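PDB 1EAI: Chymotrypsin/elastase isoinhibitor 1 from Ascaris suum, which inhibits chymotrypsin- and elastase-type serine proteinases and so defends the parasitic worm against its host's proteinases. Local coordinates for residues Val10-Thr15 / Ser37-Pro42; Thr15-Lys20 / Thr27-Met32. All coordinates share one frame; numbering follows the deposited sequence.

Contact 1 (Val10-Thr15 / Ser37-Pro42); sequences VWTECT and SCECSP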
loop_
_atom_site.group_PDB
_atom_site.type_symbol
_atom_site.label_atom_id
_atom_site.label_comp_id
_atom_site.label_asym_id
_atom_site.label_seq_id
_atom_site.Cartn_x
_atom_site.Cartn_y
_atom_site.Cartn_z
ATOM N N VAL C 10 5.487 13.824 13.305
ATOM C CA VAL C 10 4.253 14.129 13.993
ATOM C C VAL C 10 3.104 13.203 13.494
ATOM O O VAL C 10 2.975 13.014 12.283
ATOM C CB VAL C 10 3.931 15.626 13.796
ATOM C CG1 VAL C 10 2.469 15.867 14.078
ATOM C CG2 VAL C 10 4.791 16.703 14.504
ATOM N N TRP C 11 2.346 12.535 14.409
ATOM C CA TRP C 11 1.227 11.620 14.079
ATOM C C TRP C 11 0.021 12.232 13.347
ATOM O O TRP C 11 -0.650 13.099 13.842
ATOM C CB TRP C 11 0.838 10.698 15.300
ATOM C CG TRP C 11 -0.321 9.737 15.028
ATOM C CD1 TRP C 11 -1.693 9.990 15.056
ATOM C CD2 TRP C 11 -0.211 8.440 14.401
ATOM N NE1 TRP C 11 -2.414 8.901 14.492
ATOM C CE2 TRP C 11 -1.520 7.932 14.149
ATOM C CE3 TRP C 11 0.875 7.705 14.042
ATOM C CZ2 TRP C 11 -1.765 6.674 13.644
ATOM C CZ3 TRP C 11 0.639 6.428 13.516
ATOM C CH2 TRP C 11 -0.657 5.903 13.349
ATOM N N THR C 12 -0.320 11.822 12.112
ATOM C CA THR C 12 -1.550 12.381 11.475
ATOM C C THR C 12 -2.438 11.226 10.914
ATOM O O THR C 12 -1.936 10.117 10.480
ATOM C CB THR C 12 -1.261 13.420 10.334
ATOM O OG1 THR C 12 -2.424 13.989 9.703
ATOM C CG2 THR C 12 -0.471 12.789 9.228
ATOM N N GLU C 13 -3.735 11.538 10.850
ATOM C CA GLU C 13 -4.737 10.688 10.269
ATOM C C GLU C 13 -4.896 10.943 8.792
ATOM O O GLU C 13 -5.509 10.134 8.124
ATOM C CB GLU C 13 -6.101 11.008 10.864
ATOM C CG GLU C 13 -6.153 10.705 12.365
ATOM C CD GLU C 13 -6.099 9.238 12.672
ATOM O OE1 GLU C 13 -6.320 8.377 11.826
ATOM O OE2 GLU C 13 -5.784 9.011 13.943
ATOM N N CYS C 14 -4.533 12.160 8.325
ATOM C CA CYS C 14 -4.516 12.569 6.912
ATOM C C CYS C 14 -3.078 12.882 6.467
ATOM O O CYS C 14 -2.588 14.015 6.636
ATOM C CB CYS C 14 -5.452 13.740 6.569
ATOM S SG CYS C 14 -5.394 14.245 4.817
ATOM N N THR C 15 -2.380 11.881 5.969
ATOM C CA THR C 15 -1.001 12.024 5.519
ATOM C C THR C 15 -0.830 12.711 4.119
ATOM O O THR C 15 -1.644 12.492 3.239
ATOM C CB THR C 15 -0.560 10.531 5.581
ATOM O OG1 THR C 15 -0.325 10.167 6.951
ATOM C CG2 THR C 15 0.733 10.245 4.829
ATOM N N SER C 37 -0.021 8.037 9.793
ATOM C CA SER C 37 1.359 7.754 9.993
ATOM C C SER C 37 2.134 8.784 10.864
ATOM O O SER C 37 1.560 9.765 11.354
ATOM C CB SER C 37 1.926 7.562 8.599
ATOM O OG SER C 37 2.304 8.771 7.987
ATOM N N CYS C 38 3.415 8.497 11.160
ATOM C CA CYS C 38 4.360 9.326 11.888
ATOM C C CYS C 38 5.023 10.075 10.779
ATOM O O CYS C 38 5.755 9.442 9.982
ATOM C CB CYS C 38 5.359 8.433 12.651
ATOM S SG CYS C 38 4.782 7.995 14.309
ATOM N N GLU C 39 4.511 11.279 10.492
ATOM C CA GLU C 39 4.981 12.076 9.328
ATOM C C GLU C 39 6.154 13.127 9.534
ATOM O O GLU C 39 6.246 13.773 10.609
ATOM C CB GLU C 39 3.682 12.726 8.775
ATOM C CG GLU C 39 3.806 13.631 7.534
ATOM C CD GLU C 39 2.681 14.660 7.394
ATOM O OE1 GLU C 39 2.272 15.438 8.284
ATOM O OE2 GLU C 39 2.089 14.562 6.245
ATOM N N CYS C 40 7.103 13.207 8.582
ATOM C CA CYS C 40 8.211 14.173 8.435
ATOM C C CYS C 40 7.720 15.185 7.402
ATOM O O CYS C 40 7.931 14.863 6.241
ATOM C CB CYS C 40 9.474 13.569 7.708
ATOM S SG CYS C 40 11.086 14.421 8.000
ATOM N N SER C 41 7.029 16.316 7.744
ATOM C CA SER C 41 6.496 17.214 6.655
ATOM C C SER C 41 7.327 18.384 6.233
ATOM O O SER C 41 7.780 19.144 7.055
ATOM C CB SER C 41 5.144 17.860 6.967
ATOM O OG SER C 41 4.977 17.638 8.349
ATOM N N PRO C 42 7.233 18.688 4.969
ATOM C CA PRO C 42 7.968 19.780 4.453
ATOM C C PRO C 42 7.390 21.085 4.940
ATOM O O PRO C 42 8.164 22.013 5.179
ATOM C CB PRO C 42 7.935 19.617 2.935
ATOM C CG PRO C 42 7.274 18.285 2.644
ATOM C CD PRO C 42 7.152 17.578 3.975
HETATM O O HOH W 1 -0.694 16.417 6.599
#
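One face of the Trp11 indole is laid against the backbone of Ser37, whose carbonyl O sits 3.3 Å above the ring plane, offset toward the rim; CE3 is the ring atom nearest to that oxygen, and Trp11 CZ3 is 3.8 Å from Ser37 CA. At the edge, in the plane of the ring, the sulfur of Cys38 meets Trp11 CE3, with SG and CE3 3.9 Å apart, a sulfur-aromatic contact. Glu13 OE2 lies in the same plane and takes a straight but weak bond from NE1. With chi1 at 180°, CG of Trp11 stands anti to the backbone N and beside the carbonyl carbon, which leaves it 4.1 Å from Ser37 O. The Ser37 oxygen also receives a CA-H...O contact from Trp11 CA.

These residues form a two-stranded antiparallel sheet, strands 10-12 and 37-39, within the disulfide-rich TIL domain; Trp11 and Cys38 are its non-hydrogen-bonded pair, and Cys38 is tied to Cys5. On either side of that pair the backbones bond reciprocally: Val10 N to Glu39 O at 2.8 Å and Glu39 N to Val10 O, then Thr12 N to Ser37 O at 2.9 Å and Ser37 N to Thr12 O.

On the face bearing Val10, Thr12, Ser37 and Glu39, the Thr12 and Glu39 side chains cross obliquely, Thr12 CG2 resting against Glu39 OE1 at 3.9 Å. Glu39 OE2 accepts the backbone N-H of Gly16. Thr12 OG1, anti to its backbone N and beside the carbonyl carbon, accepts Cys14 N at 3.1 Å in an ST turn as the chain leaves the strand. Beyond that turn Thr15 OG1 lies 3.2 Å from Ser37 OG, while its stronger partner is the carbonyl of Arg35.

Contact 2 (Thr15-Lys20 / Thr27-Met32); sequences TGCEMK and TPCPLM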
loop_
_atom_site.group_PDB
_atom_site.type_symbol
_atom_site.label_atom_id
_atom_site.label_comp_id
_atom_site.label_asym_id
_atom_site.label_seq_id
_atom_site.Cartn_x
_atom_site.Cartn_y
_atom_site.Cartn_z
ATOM N N THR C 15 -2.380 11.881 5.969
ATOM C CA THR C 15 -1.001 12.024 5.519
ATOM C C THR C 15 -0.830 12.711 4.119
ATOM O O THR C 15 -1.644 12.492 3.239
ATOM C CB THR C 15 -0.560 10.531 5.581
ATOM O OG1 THR C 15 -0.325 10.167 6.951
ATOM C CG2 THR C 15 0.733 10.245 4.829
ATOM N N GLY C 16 0.284 13.454 3.782
ATOM C CA GLY C 16 0.506 14.061 2.454
ATOM C C GLY C 16 1.815 13.607 1.824
ATOM O O GLY C 16 2.039 12.441 1.837
ATOM N N CYS C 17 2.663 14.458 1.192
ATOM C CA CYS C 17 3.918 13.951 0.638
ATOM C C CYS C 17 5.123 14.457 1.413
ATOM O O CYS C 17 5.058 15.504 2.011
ATOM C CB CYS C 17 4.094 14.260 -0.868
ATOM S SG CYS C 17 2.628 13.906 -1.885
ATOM N N GLU C 18 6.173 13.660 1.436
ATOM C CA GLU C 18 7.480 13.799 2.055
ATOM C C GLU C 18 8.586 14.098 1.013
ATOM O O GLU C 18 8.489 13.694 -0.174
ATOM C CB GLU C 18 7.838 12.518 2.872
ATOM C CG GLU C 18 6.975 12.136 4.109
ATOM C CD GLU C 18 7.644 11.105 5.021
ATOM O OE1 GLU C 18 8.449 10.287 4.631
ATOM O OE2 GLU C 18 7.314 11.095 6.295
ATOM N N MET C 19 9.723 14.795 1.389
ATOM C CA MET C 19 10.787 15.132 0.415
ATOM C C MET C 19 12.188 14.737 0.930
ATOM O O MET C 19 12.432 14.893 2.151
ATOM C CB MET C 19 10.841 16.650 0.206
ATOM C CG MET C 19 9.641 17.270 -0.529
ATOM S SD MET C 19 9.627 19.104 -0.621
ATOM C CE MET C 19 10.987 19.340 -1.805
ATOM N N LYS C 20 13.074 14.153 0.087
ATOM C CA LYS C 20 14.427 13.867 0.605
ATOM C C LYS C 20 15.291 15.139 0.443
ATOM O O LYS C 20 14.937 16.069 -0.304
ATOM C CB LYS C 20 15.208 12.979 -0.319
ATOM C CG LYS C 20 14.746 11.571 -0.514
ATOM C CD LYS C 20 15.326 10.622 0.501
ATOM C CE LYS C 20 15.066 9.145 0.177
ATOM N NZ LYS C 20 15.346 8.157 1.291
ATOM N N THR C 27 7.900 19.204 -7.829
ATOM C CA THR C 27 7.376 17.842 -7.843
ATOM C C THR C 27 5.947 17.809 -7.319
ATOM O O THR C 27 5.678 18.463 -6.340
ATOM C CB THR C 27 8.305 16.847 -7.128
ATOM O OG1 THR C 27 8.502 17.241 -5.805
ATOM C CG2 THR C 27 9.662 16.958 -7.743
ATOM N N PRO C 28 5.020 17.049 -7.954
ATOM C CA PRO C 28 3.564 16.936 -7.581
ATOM C C PRO C 28 3.113 16.209 -6.306
ATOM O O PRO C 28 3.626 15.161 -5.993
ATOM C CB PRO C 28 2.946 16.059 -8.699
ATOM C CG PRO C 28 4.012 15.795 -9.778
ATOM C CD PRO C 28 5.335 16.297 -9.212
ATOM N N CYS C 29 2.062 16.674 -5.632
ATOM C CA CYS C 29 1.455 15.912 -4.537
ATOM C C CYS C 29 -0.076 15.812 -4.820
ATOM O O CYS C 29 -0.806 16.826 -4.817
ATOM C CB CYS C 29 1.791 16.479 -3.142
ATOM S SG CYS C 29 1.263 15.448 -1.740
ATOM N N PRO C 30 -0.623 14.588 -5.098
ATOM C CA PRO C 30 -2.056 14.482 -5.368
ATOM C C PRO C 30 -2.957 15.010 -4.254
ATOM O O PRO C 30 -2.652 14.800 -3.074
ATOM C CB PRO C 30 -2.311 13.030 -5.734
ATOM C CG PRO C 30 -0.990 12.492 -6.240
ATOM C CD PRO C 30 0.117 13.340 -5.570
ATOM N N LEU C 31 -4.101 15.634 -4.592
ATOM C CA LEU C 31 -4.956 16.182 -3.520
ATOM C C LEU C 31 -5.789 15.188 -2.611
ATOM O O LEU C 31 -6.928 15.487 -2.116
ATOM C CB LEU C 31 -5.688 17.527 -3.940
ATOM C CG LEU C 31 -4.679 18.749 -4.034
ATOM C CD1 LEU C 31 -5.266 19.944 -4.790
ATOM C CD2 LEU C 31 -4.376 19.313 -2.642
ATOM N N MET C 32 -5.283 13.952 -2.436
ATOM C CA MET C 32 -5.991 12.990 -1.611
ATOM C C MET C 32 -5.280 12.526 -0.317
ATOM O O MET C 32 -4.151 12.057 -0.397
ATOM C CB MET C 32 -6.223 11.754 -2.521
ATOM C CG MET C 32 -7.019 10.651 -1.808
ATOM S SD MET C 32 -7.559 9.228 -2.818
ATOM C CE MET C 32 -6.064 8.642 -3.628
#
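Cys17 and Cys29 meet where the two segments run nearly antiparallel, the direction from Thr15 to Cys17 lying 167° from that of Pro28 to Met32. Their CA atoms, 6.1 Å apart, are the closest across the contact. Segment 15-20 has no regular structure, and Cys29 and Pro30 of strand 28-30 pair antiparallel with a strand of a chain of another protein in the assembly.

The disulfide carries the contact. Both CB atoms point at the opposite segment, and Cys17 SG joins Cys29 SG at 2.1 Å, with a torsion of 92° about the S-S bond, close to the relaxed right angle. The two cysteines enter it differently: Cys17 SG is anti to its carbonyl carbon, chi1 -46°, whereas Cys29 SG is anti to its backbone N. Around the bridge, Gly16 C comes to 4.0 Å from Cys29 SG, and CD of Pro30 lies 4.5 Å from Cys17 SG. Both half-cystines also touch Arg34.

Cys29 stands two residues before the reactive bond Leu31-Met32 of this TIL inhibitor, where Leu31 packs on the backbone of the other protein's chain. A covalent bridge at this point fastens the reactive-site loop to segment 15-20, consistent with a binding loop kept in a fixed shape when it docks against the proteinase.

From the N terminus the chain first lays down strand 10-12, then passes through Thr15, which belongs to both contacts, into the irregular segment 15-20. After a short loop it returns as 27-32, where contact 2 closes the smaller loop and brings in the reactive bond; it then runs on to strand 37-39, where contact 1 closes the larger one. Contact 2 is thus nested inside contact 1, their centres about 11 Å apart. The segment 15-20 lies between the two: a probable hydrogen bond from Cys40 N to Glu18 OE2, and the packing of Pro42 CD against Cys17 O, join the reactive-site side of the domain to segment 37-42.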